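Local coordinates for protein MGS-M4 (Unidentified, PDB 4Q3M) that probably works as an NAD(P)H-dependent oxidoreductase of the aldo-keto reductase family, built on a TIM barrel, its substrate not yet known, at residues K5-Y10 against P153-Q158; P13-G18 against I225-K230; D43-Y48 against T71-N76; H208-P213 against V243-L248. All coordinates share one frame; numbering follows the deposited sequence.

Contact 1. Residues K5-Y10 against P153-Q158; sequences KLNNNY and PPMVNQ
Asn-7 and Asn-8 both carry CG between the backbone N and the carbonyl carbon (chi1 60° and 67°), which turns their two amides onto Met-155, whose own chain runs extended past CG (chi2 175°) and crosses each of them at about a right angle. The Asn-7 amide meets the near part of the methionine, with OD1 3.3 Å from Met-155 CG. Its nitrogen ND2 makes a weak, bent hydrogen bond to Pro-154 O at 3.0 Å and gives another to Asn-178 O. Farther out, Met-155 SD rests against the Asn-8 amide, 3.5 Å from Asn-8 CG, while the Asn-8 nitrogen is held by Tyr-125 OH and Lys-131 O. Next to these polar groups, both methyls of Leu-6 touch one branch of Val-156, CD2 of the leucine lying 3.9 Å from CG2 of the valine. A type I turn, Leu-6 to Asn-9, tips the hairpin of strands 3-5 and 11-13, and such an N-terminal hairpin closing the N-terminal end of the barrel is a family feature of aldo-keto reductases; this contact seats its turn against the start of strand 156-160. An alanine in place of Met-155 would probably leave a gap beside the Asn-8 amide and allow the turn to shift against the strand. Two waters complete the join: one donates to Asn-7 OD1 at 2.8 Å and also to Pro-153 O, the other links Asn-7 N to Met-155 O. With just one weak direct hydrogen bond, the turn is evidently held mainly by van der Waals contact and bridging water.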
# COMPACT_ATOMS: atom_id res chain seq x y z
N LYS A 5 -17.89 20.05 -6.33
CA LYS A 5 -19.06 19.34 -6.85
C LYS A 5 -18.69 17.98 -7.44
O LYS A 5 -17.83 17.87 -8.31
CB LYS A 5 -19.81 20.18 -7.88
CG LYS A 5 -19.87 21.66 -7.56
CD LYS A 5 -21.19 22.25 -8.03
CE LYS A 5 -21.56 21.79 -9.43
NZ LYS A 5 -23.04 21.84 -9.64
N LEU A 6 -19.35 16.95 -6.92
CA LEU A 6 -19.13 15.58 -7.36
C LEU A 6 -19.68 15.39 -8.76
O LEU A 6 -20.33 16.29 -9.30
CB LEU A 6 -19.79 14.61 -6.37
CG LEU A 6 -19.50 14.94 -4.90
CD1 LEU A 6 -20.18 13.95 -3.97
CD2 LEU A 6 -18.00 14.99 -4.62
N ASN A 7 -19.45 14.22 -9.36
CA ASN A 7 -19.83 13.99 -10.75
C ASN A 7 -21.34 14.02 -11.01
O ASN A 7 -21.77 14.02 -12.16
CB ASN A 7 -19.24 12.65 -11.24
CG ASN A 7 -19.72 11.46 -10.42
OD1 ASN A 7 -20.91 11.32 -10.12
ND2 ASN A 7 -18.79 10.59 -10.06
N ASN A 8 -22.13 14.03 -9.94
CA ASN A 8 -23.58 14.13 -10.06
C ASN A 8 -24.07 15.53 -9.70
O ASN A 8 -25.24 15.72 -9.36
CB ASN A 8 -24.26 13.09 -9.17
CG ASN A 8 -24.06 13.36 -7.69
OD1 ASN A 8 -23.07 13.97 -7.29
ND2 ASN A 8 -25.01 12.91 -6.88
N ASN A 9 -23.15 16.50 -9.77
CA ASN A 9 -23.43 17.91 -9.50
C ASN A 9 -23.83 18.19 -8.06
O ASN A 9 -24.32 19.28 -7.75
CB ASN A 9 -24.52 18.44 -10.45
CG ASN A 9 -24.20 18.18 -11.90
OD1 ASN A 9 -23.05 18.32 -12.33
ND2 ASN A 9 -25.21 17.81 -12.68
N TYR A 10 -23.62 17.22 -7.17
CA TYR A 10 -23.95 17.41 -5.76
C TYR A 10 -22.76 18.03 -5.03
O TYR A 10 -21.64 17.52 -5.09
CB TYR A 10 -24.35 16.09 -5.11
CG TYR A 10 -25.07 16.25 -3.80
CD1 TYR A 10 -26.42 16.56 -3.76
CD2 TYR A 10 -24.40 16.10 -2.59
CE1 TYR A 10 -27.09 16.71 -2.56
CE2 TYR A 10 -25.06 16.25 -1.38
CZ TYR A 10 -26.40 16.56 -1.37
OH TYR A 10 -27.07 16.70 -0.18
N PRO A 153 -21.52 5.47 -11.51
CA PRO A 153 -20.08 5.57 -11.24
C PRO A 153 -19.76 6.19 -9.88
O PRO A 153 -20.45 7.11 -9.45
CB PRO A 153 -19.58 6.47 -12.37
CG PRO A 153 -20.54 6.24 -13.48
CD PRO A 153 -21.87 6.05 -12.82
N PRO A 154 -18.71 5.67 -9.21
CA PRO A 154 -18.23 6.16 -7.92
C PRO A 154 -17.98 7.67 -7.93
O PRO A 154 -17.48 8.20 -8.92
CB PRO A 154 -16.93 5.39 -7.72
CG PRO A 154 -17.12 4.13 -8.48
CD PRO A 154 -17.93 4.51 -9.68
N MET A 155 -18.33 8.34 -6.84
CA MET A 155 -18.23 9.79 -6.78
C MET A 155 -17.12 10.24 -5.83
O MET A 155 -16.54 11.31 -6.01
CB MET A 155 -19.57 10.39 -6.34
CG MET A 155 -20.76 9.88 -7.15
SD MET A 155 -22.34 10.48 -6.54
CE MET A 155 -23.47 9.61 -7.63
N VAL A 156 -16.84 9.43 -4.82
CA VAL A 156 -15.85 9.77 -3.80
C VAL A 156 -14.99 8.57 -3.42
O VAL A 156 -15.49 7.47 -3.24
CB VAL A 156 -16.53 10.34 -2.53
CG1 VAL A 156 -15.53 10.49 -1.39
CG2 VAL A 156 -17.21 11.67 -2.82
N ASN A 157 -13.68 8.80 -3.31
CA ASN A 157 -12.77 7.79 -2.77
C ASN A 157 -12.00 8.35 -1.58
O ASN A 157 -11.05 9.11 -1.74
CB ASN A 157 -11.80 7.31 -3.85
CG ASN A 157 -10.93 6.15 -3.38
OD1 ASN A 157 -11.26 5.46 -2.41
ND2 ASN A 157 -9.81 5.94 -4.06
N GLN A 158 -12.41 7.97 -0.37
CA GLN A 158 -11.75 8.45 0.84
C GLN A 158 -10.57 7.57 1.23
O GLN A 158 -10.75 6.42 1.64
CB GLN A 158 -12.75 8.53 2.00
CG GLN A 158 -12.13 9.08 3.28
CD GLN A 158 -13.10 9.09 4.45
OE1 GLN A 158 -12.80 8.57 5.52
NE2 GLN A 158 -14.27 9.69 4.24
O HOH W 1 -21.61 8.77 -11.03
O HOH W 2 -17.14 12.72 -7.97

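Contact 2. Residues P13-G18 against I225-K230; sequences PIIGLG and IVVIPK. With SO4 (sulfate ion), chain G.
This is a backbone-to-backbone join that closes the barrel: segments 13-18 and 225-230, bearing its first and eighth strands, run side by side in the same direction, with Ile-15 opposite Val-227 and Gly-18 opposite Lys-230. Val-227 N donates to Ile-14 O at 2.8 Å. Gly-16 N returns a weak bond to Val-227 O, and Gly-18 N reaches Pro-229 O at 2.9 Å. Between them, CA-H groups of Val-226, Ile-15, Ile-228 and Lys-230 point at carbonyl oxygens across the seam. Side chains add little more: Ile-15 CG1, anti to its backbone N (chi1 -164°), lies alongside Val-227 CG1 at 4.1 Å. Lys-230 CG lies 3.6 Å from Gly-18 CA. At this end of the seam a sulfate ion, probably picked up during crystallisation, takes a hydrogen bond through O3 from Lys-230 N at 3.1 Å, and is also bound by the backbone nitrogens of Leu-187 and Ser-189. Pairing of the first strand with the eighth is the closure of a TIM barrel, and the sulfate is consistent with an anion site where aldo-keto reductases hold a phosphate of their nicotinamide cofactor.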
# COMPACT_ATOMS: atom_id res chain seq x y z
N PRO A 13 -18.84 20.15 0.97
CA PRO A 13 -17.90 21.03 1.67
C PRO A 13 -16.50 20.43 1.70
O PRO A 13 -16.32 19.32 2.21
CB PRO A 13 -18.50 21.12 3.08
CG PRO A 13 -19.96 20.92 2.87
CD PRO A 13 -20.07 19.91 1.75
N ILE A 14 -15.53 21.16 1.16
CA ILE A 14 -14.18 20.64 0.98
C ILE A 14 -13.49 20.34 2.32
O ILE A 14 -12.51 19.60 2.37
CB ILE A 14 -13.31 21.62 0.16
CG1 ILE A 14 -12.15 20.88 -0.51
CG2 ILE A 14 -12.81 22.77 1.03
CD1 ILE A 14 -11.32 21.75 -1.43
N ILE A 15 -14.02 20.91 3.39
CA ILE A 15 -13.53 20.61 4.73
C ILE A 15 -14.66 20.05 5.58
O ILE A 15 -15.83 20.39 5.38
CB ILE A 15 -12.90 21.84 5.41
CG1 ILE A 15 -12.06 21.42 6.62
CG2 ILE A 15 -13.97 22.85 5.81
CD1 ILE A 15 -11.44 22.58 7.37
N GLY A 16 -14.32 19.18 6.53
CA GLY A 16 -15.30 18.60 7.42
C GLY A 16 -14.67 18.06 8.68
O GLY A 16 -13.45 17.87 8.74
N LEU A 17 -15.49 17.82 9.70
CA LEU A 17 -15.00 17.27 10.95
C LEU A 17 -14.88 15.76 10.89
O LEU A 17 -15.82 15.07 10.49
CB LEU A 17 -15.91 17.67 12.11
CG LEU A 17 -15.55 17.02 13.45
CD1 LEU A 17 -14.19 17.49 13.93
CD2 LEU A 17 -16.62 17.29 14.50
N GLY A 18 -13.72 15.24 11.28
CA GLY A 18 -13.52 13.81 11.38
C GLY A 18 -13.89 13.32 12.76
O GLY A 18 -13.57 13.96 13.76
N ILE A 225 -8.66 18.70 -2.86
CA ILE A 225 -8.96 17.45 -2.18
C ILE A 225 -9.79 17.71 -0.92
O ILE A 225 -9.44 18.56 -0.10
CB ILE A 225 -7.68 16.69 -1.79
CG1 ILE A 225 -6.92 16.24 -3.04
CG2 ILE A 225 -8.00 15.49 -0.91
CD1 ILE A 225 -5.66 15.46 -2.74
N VAL A 226 -10.89 16.98 -0.78
CA VAL A 226 -11.72 17.08 0.42
C VAL A 226 -10.96 16.56 1.63
O VAL A 226 -10.41 15.46 1.61
CB VAL A 226 -13.04 16.30 0.26
CG1 VAL A 226 -13.87 16.41 1.53
CG2 VAL A 226 -13.82 16.82 -0.94
N VAL A 227 -10.92 17.36 2.69
CA VAL A 227 -10.14 17.03 3.88
C VAL A 227 -11.02 16.96 5.13
O VAL A 227 -11.90 17.80 5.33
CB VAL A 227 -9.00 18.05 4.10
CG1 VAL A 227 -9.54 19.46 4.12
CG2 VAL A 227 -8.23 17.74 5.37
N ILE A 228 -10.80 15.94 5.96
CA ILE A 228 -11.58 15.75 7.17
C ILE A 228 -10.72 15.44 8.39
O ILE A 228 -10.60 14.28 8.80
CB ILE A 228 -12.61 14.61 6.98
CG1 ILE A 228 -12.00 13.46 6.19
CG2 ILE A 228 -13.85 15.13 6.27
CD1 ILE A 228 -12.86 12.22 6.15
N PRO A 229 -10.11 16.48 8.98
CA PRO A 229 -9.28 16.28 10.18
C PRO A 229 -10.10 15.88 11.40
O PRO A 229 -11.13 16.50 11.69
CB PRO A 229 -8.62 17.65 10.38
CG PRO A 229 -9.55 18.61 9.72
CD PRO A 229 -10.12 17.88 8.54
N LYS A 230 -9.65 14.85 12.11
CA LYS A 230 -10.34 14.37 13.30
C LYS A 230 -9.83 15.08 14.55
O LYS A 230 -8.63 15.32 14.70
CB LYS A 230 -10.16 12.86 13.45
CG LYS A 230 -10.47 12.06 12.20
CD LYS A 230 -10.13 10.59 12.38
CE LYS A 230 -10.29 9.82 11.08
NZ LYS A 230 -11.70 9.79 10.61
S SO4 G . -6.11 13.27 11.74
O1 SO4 G . -5.88 13.29 13.18
O2 SO4 G . -7.06 12.20 11.42
O3 SO4 G . -6.67 14.55 11.32
O4 SO4 G . -4.85 13.03 11.04

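Contact 3. Residues D43-Y48 against T71-N76; sequences DTAMIY and TTKLWN
Lys-73 and Asp-43 meet in the tightly held inner half of this contact, where neighbouring parallel strands 41-43 and 69-74 end. Asp-43 CG stands anti to its backbone N (chi1 -177°), and Lys-73, extended until it bends at its last torsion, brings NZ to OD2 at 2.7 Å in a salt bridge, on the syn side but 29° out of the carboxylate plane. The same NZ donates to Thr-44 O at 3.0 Å from above the carbonyl plane, and Tyr-48 OH lies 3.7 Å from Lys-73 NZ. OD1 of Asp-43 is held by a residue of strand 156-160 and by a water, which fixes the carboxylate from a second direction. Thr-44 N to Thr-71 O ties the strands, and Ala-45 CB packs on Lys-73 CB at 3.8 Å. A methionine in place of Lys-73 would probably leave Asp-43 OD2 and Thr-44 O without their shared donor and the carboxylate freer to turn.

The outer half is partly exposed and apolar. Ile-47 CD1 sits over one face of Trp-75, 3.6 Å from the centroid of its five-membered ring, while Asn-76 OD1 lies over the opposite face; Met-46 SD approaches the ring obliquely, a Met-aromatic contact, and His-106 meets Trp-75 edge-to-face. Together Asp-43, Tyr-48, Lys-73 and His-106 are consistent with the Asp-Tyr-Lys-His catalytic tetrad of aldo-keto reductases.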
# COMPACT_ATOMS: atom_id res chain seq x y z
N ASP A 43 -18.15 13.73 9.19
CA ASP A 43 -17.77 12.42 8.68
C ASP A 43 -17.77 11.37 9.78
O ASP A 43 -16.99 11.45 10.73
CB ASP A 43 -16.39 12.49 8.01
CG ASP A 43 -15.97 11.17 7.40
OD1 ASP A 43 -16.26 10.95 6.21
OD2 ASP A 43 -15.35 10.35 8.11
N THR A 44 -18.64 10.37 9.65
CA THR A 44 -18.73 9.30 10.64
C THR A 44 -18.77 7.93 9.97
O THR A 44 -18.59 7.81 8.76
CB THR A 44 -19.97 9.47 11.54
OG1 THR A 44 -19.98 8.45 12.54
CG2 THR A 44 -21.25 9.38 10.72
N ALA A 45 -18.99 6.89 10.78
CA ALA A 45 -19.08 5.52 10.30
C ALA A 45 -19.70 4.62 11.36
O ALA A 45 -19.72 4.98 12.54
CB ALA A 45 -17.70 5.00 9.90
N MET A 46 -20.20 3.46 10.95
CA MET A 46 -20.86 2.57 11.89
C MET A 46 -19.85 1.95 12.86
O MET A 46 -20.20 1.65 14.00
CB MET A 46 -21.64 1.47 11.16
CG MET A 46 -20.87 0.20 10.82
SD MET A 46 -20.79 -1.02 12.16
CE MET A 46 -22.44 -0.88 12.85
N ILE A 47 -18.61 1.79 12.42
CA ILE A 47 -17.58 1.17 13.26
C ILE A 47 -17.13 2.13 14.36
O ILE A 47 -16.58 1.69 15.38
CB ILE A 47 -16.36 0.73 12.41
CG1 ILE A 47 -15.54 -0.32 13.17
CG2 ILE A 47 -15.51 1.92 12.00
CD1 ILE A 47 -16.32 -1.57 13.52
N TYR A 48 -17.36 3.42 14.16
CA TYR A 48 -17.01 4.42 15.17
C TYR A 48 -17.96 4.34 16.35
O TYR A 48 -17.60 4.69 17.47
CB TYR A 48 -17.03 5.83 14.56
CG TYR A 48 -16.07 6.03 13.41
CD1 TYR A 48 -14.94 5.22 13.27
CD2 TYR A 48 -16.29 7.02 12.47
CE1 TYR A 48 -14.07 5.40 12.21
CE2 TYR A 48 -15.42 7.21 11.41
CZ TYR A 48 -14.31 6.40 11.29
OH TYR A 48 -13.44 6.58 10.24
N THR A 71 -21.69 12.28 6.20
CA THR A 71 -21.15 11.07 5.59
C THR A 71 -20.99 9.96 6.61
O THR A 71 -20.38 10.16 7.67
CB THR A 71 -19.78 11.33 4.93
OG1 THR A 71 -19.91 12.32 3.90
CG2 THR A 71 -19.22 10.05 4.32
N THR A 72 -21.54 8.80 6.31
CA THR A 72 -21.27 7.61 7.10
C THR A 72 -20.83 6.48 6.18
O THR A 72 -20.96 6.58 4.96
CB THR A 72 -22.49 7.17 7.93
OG1 THR A 72 -22.09 6.14 8.85
CG2 THR A 72 -23.59 6.64 7.04
N LYS A 73 -20.28 5.42 6.77
CA LYS A 73 -19.69 4.35 5.98
C LYS A 73 -20.26 2.99 6.36
O LYS A 73 -20.76 2.80 7.47
CB LYS A 73 -18.17 4.34 6.15
CG LYS A 73 -17.54 5.71 6.07
CD LYS A 73 -16.04 5.65 6.22
CE LYS A 73 -15.44 7.04 6.34
NZ LYS A 73 -15.81 7.70 7.62
N LEU A 74 -20.16 2.05 5.43
CA LEU A 74 -20.63 0.70 5.67
C LEU A 74 -19.44 -0.18 6.06
O LEU A 74 -18.43 -0.20 5.36
CB LEU A 74 -21.30 0.14 4.42
CG LEU A 74 -21.44 -1.37 4.51
CD1 LEU A 74 -22.76 -1.68 5.16
CD2 LEU A 74 -21.32 -2.02 3.18
N TRP A 75 -19.56 -0.90 7.17
CA TRP A 75 -18.43 -1.68 7.68
C TRP A 75 -18.27 -3.02 6.94
O TRP A 75 -19.22 -3.53 6.35
CB TRP A 75 -18.59 -1.92 9.18
CG TRP A 75 -17.42 -2.60 9.82
CD1 TRP A 75 -17.43 -3.79 10.49
CD2 TRP A 75 -16.06 -2.14 9.83
NE1 TRP A 75 -16.16 -4.09 10.92
CE2 TRP A 75 -15.30 -3.09 10.53
CE3 TRP A 75 -15.42 -1.01 9.31
CZ2 TRP A 75 -13.93 -2.96 10.73
CZ3 TRP A 75 -14.05 -0.87 9.52
CH2 TRP A 75 -13.33 -1.84 10.22
N ASN A 76 -17.06 -3.56 7.00
CA ASN A 76 -16.68 -4.78 6.28
C ASN A 76 -17.62 -5.96 6.48
O ASN A 76 -17.91 -6.70 5.53
CB ASN A 76 -15.26 -5.20 6.69
CG ASN A 76 -14.26 -4.07 6.56
OD1 ASN A 76 -14.62 -2.94 6.23
ND2 ASN A 76 -12.99 -4.38 6.81
O HOH W 3 -16.82 12.88 4.79

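Contact 4. Residues H208-P213 against V243-L248; sequences HDKTIP and VFDFTL
Two loops on the outside of the barrel meet here: residues 208-211, which lead into helix 212-222, and residues 243-248, which run from helix 234-241 to helix 250-257. Phe-246 receives both side chains that come from the first loop. Lys-210 CG, anti to its carbonyl carbon (chi1 -65°), lies over the centre of the Phe-246 ring, 4.0 Å from the centroid, as a CH-pi contact; the bend at chi2 (-67°) then carries CE past Phe-246 CD2 at 3.5 Å. Beyond the ring the lysine meets Asp-245 tip to tip, and NZ bonds to both OD1 and OD2 at 2.8 Å each, using the syn lone pair of each oxygen. This two-pronged salt bridge should hold the carboxylate against rotation. Lys-210 NZ also makes a long, weak ion pair with Asp-242 OD2, and Asp-242 and Asp-245 bring like charges together, an acidic setting that would probably favour the charged form of the lysine.

Directly after Lys-210 comes Thr-211, the N-cap of helix 212-222: its side chain caps a backbone N within the helix and its own N donates to Gln-214 OE1, consistent with a capping box. The lysine therefore joins the entry of this helix to the neighbouring loop. Toward the CD1 rim of the Phe-246 ring, on the side of its plane that Lys-210 occupies, His-208 comes in obliquely, CB 3.6 Å from Phe-246 CD1 and the two ring planes at 47°. The imidazole reaches on to Leu-248, whose CD2 lies 3.5 Å from His-208 NE2, and that nitrogen is hydrogen-bonded to Asp-252 in helix 250-257.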
# COMPACT_ATOMS: atom_id res chain seq x y z
N HIS A 208 3.01 32.26 6.69
CA HIS A 208 1.60 32.62 6.68
C HIS A 208 1.05 32.79 8.09
O HIS A 208 -0.16 32.94 8.27
CB HIS A 208 0.80 31.57 5.91
CG HIS A 208 1.33 31.30 4.54
ND1 HIS A 208 1.15 32.17 3.48
CD2 HIS A 208 2.04 30.26 4.04
CE1 HIS A 208 1.72 31.68 2.40
NE2 HIS A 208 2.27 30.52 2.71
N ASP A 209 1.94 32.77 9.08
CA ASP A 209 1.57 32.94 10.48
C ASP A 209 0.50 31.92 10.89
O ASP A 209 -0.46 32.25 11.59
CB ASP A 209 1.08 34.37 10.75
CG ASP A 209 0.96 34.69 12.23
OD1 ASP A 209 1.66 34.03 13.03
OD2 ASP A 209 0.18 35.59 12.58
N LYS A 210 0.68 30.68 10.45
CA LYS A 210 -0.27 29.62 10.75
C LYS A 210 0.38 28.52 11.56
O LYS A 210 1.58 28.57 11.84
CB LYS A 210 -0.85 29.05 9.45
CG LYS A 210 -1.69 30.02 8.65
CD LYS A 210 -2.97 30.38 9.40
CE LYS A 210 -3.84 31.32 8.58
NZ LYS A 210 -5.13 31.60 9.26
N THR A 211 -0.41 27.53 11.96
CA THR A 211 0.12 26.36 12.62
C THR A 211 0.42 25.29 11.58
O THR A 211 -0.10 25.35 10.46
CB THR A 211 -0.86 25.79 13.67
OG1 THR A 211 -1.99 25.20 13.02
CG2 THR A 211 -1.33 26.90 14.61
N ILE A 212 1.26 24.33 11.94
CA ILE A 212 1.61 23.23 11.03
C ILE A 212 0.38 22.44 10.54
O ILE A 212 0.28 22.14 9.35
CB ILE A 212 2.62 22.27 11.68
CG1 ILE A 212 3.99 22.94 11.79
CG2 ILE A 212 2.74 20.98 10.89
CD1 ILE A 212 5.09 22.03 12.30
N PRO A 213 -0.57 22.11 11.45
CA PRO A 213 -1.77 21.42 10.93
C PRO A 213 -2.56 22.25 9.91
O PRO A 213 -2.95 21.72 8.87
CB PRO A 213 -2.61 21.19 12.19
CG PRO A 213 -1.62 21.13 13.29
CD PRO A 213 -0.57 22.14 12.92
N VAL A 243 -8.77 28.16 7.73
CA VAL A 243 -7.90 27.74 6.64
C VAL A 243 -8.36 28.38 5.32
O VAL A 243 -7.89 28.02 4.24
CB VAL A 243 -7.88 26.20 6.53
CG1 VAL A 243 -9.15 25.67 5.87
CG2 VAL A 243 -6.64 25.71 5.80
N PHE A 244 -9.26 29.36 5.42
CA PHE A 244 -9.79 30.02 4.24
C PHE A 244 -9.50 31.52 4.25
O PHE A 244 -10.21 32.30 3.62
CB PHE A 244 -11.30 29.79 4.14
CG PHE A 244 -11.70 28.35 4.19
CD1 PHE A 244 -11.56 27.54 3.07
CD2 PHE A 244 -12.21 27.79 5.35
CE1 PHE A 244 -11.92 26.21 3.11
CE2 PHE A 244 -12.57 26.46 5.39
CZ PHE A 244 -12.43 25.67 4.27
N ASP A 245 -8.45 31.92 4.96
CA ASP A 245 -8.07 33.32 5.02
C ASP A 245 -6.66 33.53 4.48
O ASP A 245 -6.08 34.61 4.63
CB ASP A 245 -8.16 33.84 6.46
CG ASP A 245 -7.28 33.08 7.42
OD1 ASP A 245 -6.94 31.91 7.12
OD2 ASP A 245 -6.92 33.64 8.48
N PHE A 246 -6.11 32.50 3.85
CA PHE A 246 -4.78 32.59 3.25
C PHE A 246 -4.62 31.57 2.12
O PHE A 246 -5.50 30.73 1.90
CB PHE A 246 -3.69 32.39 4.30
CG PHE A 246 -3.42 30.95 4.64
CD1 PHE A 246 -2.22 30.36 4.27
CD2 PHE A 246 -4.35 30.19 5.32
CE1 PHE A 246 -1.96 29.04 4.57
CE2 PHE A 246 -4.10 28.87 5.62
CZ PHE A 246 -2.90 28.29 5.25
N THR A 247 -3.50 31.65 1.42
CA THR A 247 -3.24 30.79 0.28
C THR A 247 -1.80 30.29 0.27
O THR A 247 -0.95 30.83 0.98
CB THR A 247 -3.54 31.51 -1.05
OG1 THR A 247 -3.23 30.64 -2.15
CG2 THR A 247 -2.71 32.78 -1.16
N LEU A 248 -1.53 29.27 -0.54
CA LEU A 248 -0.18 28.74 -0.68
C LEU A 248 0.32 28.93 -2.11
O LEU A 248 -0.32 28.49 -3.06
CB LEU A 248 -0.14 27.26 -0.30
CG LEU A 248 -0.49 26.92 1.15
CD1 LEU A 248 -0.50 25.42 1.36
CD2 LEU A 248 0.50 27.59 2.10

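Contacts 1, 2 and 3 all reach the barrel sheet and touch one another. Contact 3 is nested in the loops closed by contacts 1 and 2. Contacts 2 and 3 meet through Leu-17 O and Asp-43 N, 3.0 Å apart, and Ile-228 CD1 packs on Asp-43 CG. From contact 1, Gln-158 NE2 makes a probable hydrogen bond of 3.1 Å to Asp-43 OD1, so residues 153-158 run from the hairpin to the probable active site. Lys-230, whose backbone N binds the sulfate of contact 2, also touches Tyr-48 of contact 3 with its side chain. Contact 4 is peripheral, its centre about 30 Å from that of contact 3, yet Phe-244 CZ reaches Ile-15 CG2 of contact 2 at 3.6 Å.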